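Local coordinates for hypothetical protein (Pseudomonas aeruginosa, PDB 2H1T) that is of unknown biochemical function but belongs to a putative glycolipid-binding family, which suggests a possible part in glycolipid metabolism, at residues A23-L26 with A31-Q34; A56-R61 with N112-R117; C100-I105 with I116-L121. All blocks are in the same frame, centred on the assembly; numbering follows the deposited sequence.

Interaction 1: A23-L26 with A31-Q34. With EDO (1,2-ethanediol), chain D.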
loop_
_atom_site.group_PDB
_atom_site.type_symbol
_atom_site.label_atom_id
_atom_site.label_comp_id
_atom_site.label_asym_id
_atom_site.label_seq_id
_atom_site.Cartn_x
_atom_site.Cartn_y
_atom_site.Cartn_z
ATOM N N ALA A 23 6.713 -5.662 7.170
ATOM C CA ALA A 23 6.890 -7.061 7.585
ATOM C C ALA A 23 8.220 -7.588 7.061
ATOM O O ALA A 23 8.472 -7.639 5.838
ATOM C CB ALA A 23 5.753 -7.909 7.082
ATOM N N LEU A 24 9.087 -7.969 7.991
ATOM C CA LEU A 24 10.426 -8.382 7.624
ATOM C C LEU A 24 10.736 -9.823 8.076
ATOM O O LEU A 24 10.328 -10.246 9.167
ATOM C CB LEU A 24 11.421 -7.394 8.225
ATOM C CG LEU A 24 12.922 -7.609 8.046
ATOM C CD1 LEU A 24 13.604 -6.229 8.112
ATOM C CD2 LEU A 24 13.471 -8.540 9.120
ATOM N N ARG A 25 11.476 -10.542 7.233
ATOM C CA ARG A 25 12.005 -11.865 7.596
ATOM C C ARG A 25 13.522 -11.766 7.759
ATOM O O ARG A 25 14.212 -11.261 6.877
ATOM C CB ARG A 25 11.697 -12.910 6.529
ATOM C CG ARG A 25 11.915 -14.334 7.021
ATOM C CD ARG A 25 11.547 -15.382 5.971
ATOM N NE ARG A 25 12.374 -15.238 4.772
ATOM C CZ ARG A 25 11.984 -14.701 3.624
ATOM N NH1 ARG A 25 10.737 -14.254 3.458
ATOM N NH2 ARG A 25 12.859 -14.621 2.616
ATOM N N LEU A 26 14.030 -12.285 8.867
ATOM C CA LEU A 26 15.428 -12.137 9.182
ATOM C C LEU A 26 16.083 -13.497 9.212
ATOM O O LEU A 26 15.651 -14.398 9.935
ATOM C CB LEU A 26 15.613 -11.445 10.542
ATOM C CG LEU A 26 17.073 -11.253 10.982
ATOM C CD1 LEU A 26 17.812 -10.338 9.980
ATOM C CD2 LEU A 26 17.128 -10.673 12.379
ATOM N N ALA A 31 18.196 -10.103 5.227
ATOM C CA ALA A 31 16.800 -9.841 5.522
ATOM C C ALA A 31 16.089 -9.537 4.242
ATOM O O ALA A 31 16.679 -9.031 3.275
ATOM C CB ALA A 31 16.610 -8.682 6.512
ATOM N N GLU A 32 14.802 -9.831 4.259
ATOM C CA GLU A 32 13.932 -9.490 3.187
ATOM C C GLU A 32 12.673 -8.915 3.781
ATOM O O GLU A 32 12.144 -9.463 4.763
ATOM C CB GLU A 32 13.632 -10.735 2.385
ATOM C CG GLU A 32 13.118 -10.405 1.001
ATOM C CD GLU A 32 12.456 -11.580 0.310
ATOM O OE1 GLU A 32 11.589 -12.226 0.959
ATOM O OE2 GLU A 32 12.786 -11.841 -0.884
ATOM N N SER A 33 12.217 -7.820 3.185
ATOM C CA SER A 33 11.166 -7.030 3.742
ATOM C C SER A 33 10.219 -6.453 2.690
ATOM O O SER A 33 10.610 -6.192 1.553
ATOM C CB SER A 33 11.792 -5.892 4.570
ATOM O OG SER A 33 10.812 -5.111 5.177
ATOM N N GLN A 34 8.961 -6.320 3.104
ATOM C CA GLN A 34 7.909 -5.677 2.358
ATOM C C GLN A 34 7.394 -4.549 3.234
ATOM O O GLN A 34 6.905 -4.781 4.354
ATOM C CB GLN A 34 6.750 -6.643 2.099
ATOM C CG GLN A 34 7.074 -7.781 1.154
ATOM C CD GLN A 34 5.817 -8.272 0.374
ATOM O OE1 GLN A 34 5.686 -8.053 -0.859
ATOM N NE2 GLN A 34 4.883 -8.893 1.102
HETATM C C1 EDO D . 13.014 -7.532 -3.677
HETATM O O1 EDO D . 14.006 -6.504 -3.685
HETATM C C2 EDO D . 13.533 -8.755 -2.928
HETATM O O2 EDO D . 12.484 -9.405 -2.171
#
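A23–L26 and A31–Q34 run antiparallel at 169°, with A23–Q34 and R25–E32 as hydrogen-bonded pairs and L24–S33 and L26–A31 as non-hydrogen-bonded ones. R25 N to E32 O, at 2.8 Å, is the shortest of the four backbone bonds. One face of the sheet carries L24, L26, A31 and S33. There the methyl of A31 is met by L24 CD2 at 4.1 Å and by L26 CD1 at 4.0 Å, and S33 OG bonds to E22. On the other face R25 and E32 lie side by side, both with CG anti to the backbone N. A bend in the arginine at chi3 (61°) swings its guanidinium over to E32, so that R25 NH2 reaches E32 OE1 at 3.2 Å, with a weak bond from R25 NH1 to the same oxygen. The arginine comes from above the carboxylate plane. E32 OE2 accepts a hydrogen bond from O2 of a 1,2-ethanediol, probably picked up from the crystallisation liquor, at 2.8 Å. A23–L26 also pairs antiparallel with a strand of the second subunit, carrying the sheet across the interface. The regular backbone bonding joins the two strands of this hairpin, while the off-plane, partly weak salt bridge probably adds only modestly on its more exposed face.

Interaction 2: A56-R61 with N112-R117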
loop_
_atom_site.group_PDB
_atom_site.type_symbol
_atom_site.label_atom_id
_atom_site.label_comp_id
_atom_site.label_asym_id
_atom_site.label_seq_id
_atom_site.Cartn_x
_atom_site.Cartn_y
_atom_site.Cartn_z
ATOM N N ALA A 56 29.884 -11.197 8.362
ATOM C CA ALA A 56 29.913 -11.711 9.731
ATOM C C ALA A 56 29.972 -10.598 10.747
ATOM O O ALA A 56 29.640 -10.817 11.898
ATOM C CB ALA A 56 31.122 -12.638 9.930
ATOM N N ASP A 57 30.416 -9.407 10.337
ATOM C CA ASP A 57 30.592 -8.316 11.261
ATOM C C ASP A 57 29.514 -7.266 11.151
ATOM O O ASP A 57 29.616 -6.202 11.765
ATOM C CB ASP A 57 31.977 -7.713 11.072
ATOM C CG ASP A 57 33.069 -8.716 11.367
ATOM O OD1 ASP A 57 33.015 -9.359 12.431
ATOM O OD2 ASP A 57 33.965 -8.900 10.526
ATOM N N TRP A 58 28.440 -7.628 10.442
ATOM C CA TRP A 58 27.290 -6.765 10.193
ATOM C C TRP A 58 27.610 -5.548 9.318
ATOM O O TRP A 58 26.905 -4.544 9.393
ATOM C CB TRP A 58 26.617 -6.368 11.518
ATOM C CG TRP A 58 25.784 -7.452 12.083
ATOM C CD1 TRP A 58 26.218 -8.530 12.795
ATOM C CD2 TRP A 58 24.358 -7.585 11.979
ATOM N NE1 TRP A 58 25.150 -9.320 13.157
ATOM C CE2 TRP A 58 23.997 -8.768 12.660
ATOM C CE3 TRP A 58 23.350 -6.825 11.376
ATOM C CZ2 TRP A 58 22.664 -9.209 12.742
ATOM C CZ3 TRP A 58 22.042 -7.271 11.453
ATOM C CH2 TRP A 58 21.712 -8.444 12.143
ATOM N N HIS A 59 28.670 -5.641 8.503
ATOM C CA HIS A 59 28.882 -4.684 7.406
ATOM C C HIS A 59 27.999 -5.041 6.215
ATOM O O HIS A 59 28.052 -6.151 5.717
ATOM C CB HIS A 59 30.320 -4.679 6.929
ATOM C CG HIS A 59 31.315 -4.269 7.958
ATOM N ND1 HIS A 59 32.375 -3.436 7.669
ATOM C CD2 HIS A 59 31.425 -4.578 9.272
ATOM C CE1 HIS A 59 33.090 -3.237 8.765
ATOM N NE2 HIS A 59 32.543 -3.927 9.750
ATOM N N LEU A 60 27.264 -4.069 5.689
ATOM C CA LEU A 60 26.465 -4.269 4.519
ATOM C C LEU A 60 27.326 -4.630 3.298
ATOM O O LEU A 60 28.327 -3.960 3.034
ATOM C CB LEU A 60 25.651 -3.017 4.186
ATOM C CG LEU A 60 24.571 -3.303 3.147
ATOM C CD1 LEU A 60 23.359 -3.995 3.737
ATOM C CD2 LEU A 60 24.166 -2.048 2.523
ATOM N N ARG A 61 26.940 -5.687 2.581
ATOM C CA ARG A 61 27.609 -6.100 1.327
ATOM C C ARG A 61 26.717 -5.920 0.100
ATOM O O ARG A 61 27.224 -5.605 -0.995
ATOM C CB ARG A 61 28.156 -7.547 1.427
ATOM C CG ARG A 61 29.162 -7.769 2.597
ATOM C CD ARG A 61 30.390 -6.755 2.549
ATOM N NE ARG A 61 30.951 -6.774 1.188
ATOM C CZ ARG A 61 31.843 -7.659 0.720
ATOM N NH1 ARG A 61 32.330 -8.615 1.479
ATOM N NH2 ARG A 61 32.225 -7.596 -0.554
ATOM N N ASN A 112 18.458 0.672 12.004
ATOM C CA ASN A 112 19.154 1.084 13.224
ATOM C C ASN A 112 19.953 -0.080 13.846
ATOM O O ASN A 112 20.885 0.127 14.610
ATOM C CB ASN A 112 18.150 1.612 14.233
ATOM C CG ASN A 112 17.477 2.905 13.789
ATOM O OD1 ASN A 112 16.371 2.890 13.239
ATOM N ND2 ASN A 112 18.168 3.996 13.942
ATOM N N THR A 113 19.576 -1.304 13.495
ATOM C CA THR A 113 20.265 -2.491 13.993
ATOM C C THR A 113 21.699 -2.591 13.498
ATOM O O THR A 113 22.573 -3.032 14.238
ATOM C CB THR A 113 19.459 -3.734 13.618
ATOM O OG1 THR A 113 18.211 -3.660 14.293
ATOM C CG2 THR A 113 20.155 -5.026 14.043
ATOM N N PHE A 114 21.981 -2.047 12.325
ATOM C CA PHE A 114 23.325 -2.196 11.741
ATOM C C PHE A 114 24.403 -1.548 12.576
ATOM O O PHE A 114 25.336 -2.259 12.970
ATOM C CB PHE A 114 23.347 -1.771 10.270
ATOM C CG PHE A 114 22.585 -2.734 9.390
ATOM C CD1 PHE A 114 23.125 -3.991 9.088
ATOM C CD2 PHE A 114 21.308 -2.447 8.948
ATOM C CE1 PHE A 114 22.436 -4.912 8.303
ATOM C CE2 PHE A 114 20.595 -3.387 8.177
ATOM C CZ PHE A 114 21.146 -4.616 7.874
ATOM N N PRO A 115 24.301 -0.217 12.846
ATOM C CA PRO A 115 25.361 0.363 13.677
ATOM C C PRO A 115 25.449 -0.278 15.056
ATOM O O PRO A 115 26.549 -0.488 15.561
ATOM C CB PRO A 115 25.001 1.846 13.750
ATOM C CG PRO A 115 24.149 2.092 12.533
ATOM C CD PRO A 115 23.373 0.805 12.353
ATOM N N ILE A 116 24.294 -0.641 15.627
ATOM C CA ILE A 116 24.273 -1.287 16.928
ATOM C C ILE A 116 25.071 -2.581 16.920
ATOM O O ILE A 116 25.893 -2.798 17.785
ATOM C CB ILE A 116 22.839 -1.506 17.419
ATOM C CG1 ILE A 116 22.228 -0.143 17.762
ATOM C CG2 ILE A 116 22.788 -2.353 18.709
ATOM C CD1 ILE A 116 20.706 -0.163 17.789
ATOM N N ARG A 117 24.830 -3.426 15.926
ATOM C CA ARG A 117 25.457 -4.739 15.891
ATOM C C ARG A 117 26.875 -4.622 15.411
ATOM O O ARG A 117 27.734 -5.389 15.845
ATOM C CB ARG A 117 24.672 -5.701 15.003
ATOM C CG ARG A 117 23.330 -6.107 15.543
ATOM C CD ARG A 117 23.490 -6.964 16.803
ATOM N NE ARG A 117 23.984 -8.310 16.487
ATOM C CZ ARG A 117 23.207 -9.363 16.207
ATOM N NH1 ARG A 117 21.891 -9.268 16.222
ATOM N NH2 ARG A 117 23.745 -10.535 15.911
#
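R117 CB lies over one face of the W58 indole, 3.6 Å from the centroid of its five-membered ring and 15° off the normal, a CH-pi contact. The six-membered end of the indole is packed closely too. Its edge faces F114, with W58 CE3 3.6 Å from F114 CD1 and the two rings inclined obliquely, while W58 CZ3 touches T113 CG2 at 3.9 Å. F114 is buried, and W54 ties both aromatics together by stacking with W58 and meeting F114 edge-to-face. W58 belongs to the turn between the antiparallel strands 45-54 and 60-69, and its indole is laid against the N-terminal part of helix 113-119, the one helix of this largely beta chain. The side toward solvent is just as close but less well oriented. Bends at chi2 and chi3 carry the R117 guanidinium across the same ring system to CZ2 and NE1, its plane tilted 46° from the ring. W58 CZ2 stands 3.4 Å above a face of the R117 guanidinium, offset toward the rim. W58 NE1 and R117 NH2 approach to 3.3 Å, but both are donors and do not bond. R117 NH1 instead bonds to Q175 O, which probably helps hold this partly exposed arginine in place.

Interaction 3: C100-I105 with I116-L121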
loop_
_atom_site.group_PDB
_atom_site.type_symbol
_atom_site.label_atom_id
_atom_site.label_comp_id
_atom_site.label_asym_id
_atom_site.label_seq_id
_atom_site.Cartn_x
_atom_site.Cartn_y
_atom_site.Cartn_z
ATOM N N CYS A 100 30.760 5.254 3.677
ATOM C CA CYS A 100 29.549 4.706 4.285
ATOM C C CYS A 100 29.696 3.212 4.479
ATOM O O CYS A 100 30.001 2.499 3.541
ATOM C CB CYS A 100 28.319 4.952 3.384
ATOM S SG CYS A 100 27.868 6.665 3.265
ATOM N N LEU A 101 29.497 2.741 5.705
ATOM C CA LEU A 101 29.508 1.301 6.012
ATOM C C LEU A 101 28.098 0.695 6.213
ATOM O O LEU A 101 27.940 -0.539 6.117
ATOM C CB LEU A 101 30.301 1.064 7.309
ATOM C CG LEU A 101 31.757 1.554 7.314
ATOM C CD1 LEU A 101 32.417 1.256 8.657
ATOM C CD2 LEU A 101 32.524 0.949 6.193
ATOM N N ASP A 102 27.116 1.549 6.563
ATOM C CA ASP A 102 25.758 1.126 6.902
ATOM C C ASP A 102 24.767 1.887 6.008
ATOM O O ASP A 102 25.030 3.028 5.574
ATOM C CB ASP A 102 25.412 1.371 8.367
ATOM C CG ASP A 102 26.526 1.006 9.293
ATOM O OD1 ASP A 102 26.816 -0.220 9.481
ATOM O OD2 ASP A 102 27.144 1.960 9.805
ATOM N N ILE A 103 23.651 1.237 5.745
ATOM C CA ILE A 103 22.513 1.847 5.066
ATOM C C ILE A 103 21.479 2.237 6.141
ATOM O O ILE A 103 21.368 1.578 7.175
ATOM C CB ILE A 103 21.899 0.879 4.010
ATOM C CG1 ILE A 103 22.693 0.953 2.712
ATOM C CG2 ILE A 103 20.472 1.232 3.645
ATOM C CD1 ILE A 103 22.083 0.087 1.569
ATOM N N ASP A 104 20.764 3.324 5.879
ATOM C CA ASP A 104 19.615 3.760 6.670
ATOM C C ASP A 104 18.485 4.022 5.668
ATOM O O ASP A 104 18.583 4.899 4.799
ATOM C CB ASP A 104 19.976 5.015 7.465
ATOM C CG ASP A 104 18.813 5.573 8.285
ATOM O OD1 ASP A 104 17.653 5.059 8.199
ATOM O OD2 ASP A 104 19.060 6.567 9.027
ATOM N N ILE A 105 17.436 3.226 5.778
ATOM C CA ILE A 105 16.272 3.310 4.871
ATOM C C ILE A 105 15.211 4.015 5.688
ATOM O O ILE A 105 14.933 3.591 6.806
ATOM C CB ILE A 105 15.707 1.900 4.532
ATOM C CG1 ILE A 105 16.680 1.061 3.679
ATOM C CG2 ILE A 105 14.379 2.046 3.796
ATOM C CD1 ILE A 105 16.523 -0.443 3.847
ATOM N N ILE A 116 24.294 -0.641 15.627
ATOM C CA ILE A 116 24.273 -1.287 16.928
ATOM C C ILE A 116 25.071 -2.581 16.920
ATOM O O ILE A 116 25.893 -2.798 17.785
ATOM C CB ILE A 116 22.839 -1.506 17.419
ATOM C CG1 ILE A 116 22.228 -0.143 17.762
ATOM C CG2 ILE A 116 22.788 -2.353 18.709
ATOM C CD1 ILE A 116 20.706 -0.163 17.789
ATOM N N ARG A 117 24.830 -3.426 15.926
ATOM C CA ARG A 117 25.457 -4.739 15.891
ATOM C C ARG A 117 26.875 -4.622 15.411
ATOM O O ARG A 117 27.734 -5.389 15.845
ATOM C CB ARG A 117 24.672 -5.701 15.003
ATOM C CG ARG A 117 23.330 -6.107 15.543
ATOM C CD ARG A 117 23.490 -6.964 16.803
ATOM N NE ARG A 117 23.984 -8.310 16.487
ATOM C CZ ARG A 117 23.207 -9.363 16.207
ATOM N NH1 ARG A 117 21.891 -9.268 16.222
ATOM N NH2 ARG A 117 23.745 -10.535 15.911
ATOM N N ARG A 118 27.122 -3.703 14.485
ATOM C CA ARG A 118 28.466 -3.554 13.928
ATOM C C ARG A 118 29.465 -2.953 14.941
ATOM O O ARG A 118 30.605 -3.441 15.056
ATOM C CB ARG A 118 28.442 -2.715 12.628
ATOM C CG ARG A 118 29.797 -2.562 11.986
ATOM C CD ARG A 118 29.740 -1.866 10.652
ATOM N NE ARG A 118 29.191 -0.527 10.863
ATOM C CZ ARG A 118 29.868 0.516 11.343
ATOM N NH1 ARG A 118 31.155 0.407 11.710
ATOM N NH2 ARG A 118 29.237 1.671 11.530
ATOM N N LEU A 119 29.044 -1.926 15.675
ATOM C CA LEU A 119 29.936 -1.164 16.550
ATOM C C LEU A 119 30.251 -1.843 17.857
ATOM O O LEU A 119 31.320 -1.625 18.399
ATOM C CB LEU A 119 29.365 0.215 16.852
ATOM C CG LEU A 119 29.232 1.176 15.670
ATOM C CD1 LEU A 119 28.271 2.286 15.996
ATOM C CD2 LEU A 119 30.584 1.719 15.252
ATOM N N GLY A 120 29.321 -2.615 18.392
ATOM C CA GLY A 120 29.542 -3.310 19.645
ATOM C C GLY A 120 29.905 -2.340 20.772
ATOM O O GLY A 120 30.858 -2.551 21.510
ATOM N N LEU A 121 29.138 -1.256 20.894
ATOM C CA LEU A 121 29.493 -0.210 21.841
ATOM C C LEU A 121 29.329 -0.667 23.290
ATOM O O LEU A 121 28.511 -1.536 23.586
ATOM C CB LEU A 121 28.595 1.000 21.588
ATOM C CG LEU A 121 28.721 1.762 20.268
ATOM C CD1 LEU A 121 27.652 2.872 20.187
ATOM C CD2 LEU A 121 30.118 2.364 20.035
#
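The guanidinium of R118 is met by L101 over one face and by D102 at an edge. L101 CD1 stands 3.4 Å above the guanidinium plane, displaced toward its rim, and NH1 is the nitrogen nearest to it. The carboxylate of D102 lies nearly coplanar with the guanidinium, the planes 27° apart, and is gripped side-on by two different nitrogens. R118 NE donates to D102 OD1 at 2.8 Å, and R118 NH2 donates to D102 OD2 at 2.7 Å. Each oxygen uses its syn lone pair, the one on the side of its partner oxygen, although the bonds are bent; the one from NH2 has an N-H...O angle of 139°. Both oxygens also lie somewhat off the guanidinium plane, OD2 more so than OD1.

The two side chains come from opposite directions. R118 leaves the helix with CG anti to the backbone N (chi1 -178°) and continues extended until a turn at chi3 presents its NE–NH2 edge to the aspartate. D102 is buried, so this paired grip satisfies both carboxylate oxygens and probably balances their charge, while the apolar L101 screens a face of the arginine. With both ends of the carboxylate held, its rotation is fixed as well.

R118 lies near the C-terminal end of helix 113-119. Around the ion pair, H59 packs against the aliphatic part of R118, and F114 and P115 from the start of the helix touch D102. D102 is also backbone-bonded to L132 of strand 126-135, with I129 of that strand against its side chain. The salt bridge thus joins the edge strand 102-106 to helix 113-119 within the beta-alpha-beta unit whose second strand, 126-135, runs parallel beside the first.

Interactions 2 and 3 are near neighbours, their centres about 4 Å apart, and both hold helix 113-119: W58 meets it from the 56-61 turn of the six-stranded antiparallel sheet, D102 from strand 102-106 at the edge of the mixed sheet, so the helix contacts parts of both. The two also touch through H59 with R118 and F114 with D102. The centre of interaction 1 is about 15 Å from that of interaction 2 and 18 Å from that of interaction 3, at the dimer-facing edge of the six-stranded sheet. Its strength is repetitive main-chain bonding, with its salt bridge toward the surface. Interaction 2 relies on aromatic and aliphatic packing, and interaction 3 on a two-bond ion pair with a buried aspartate.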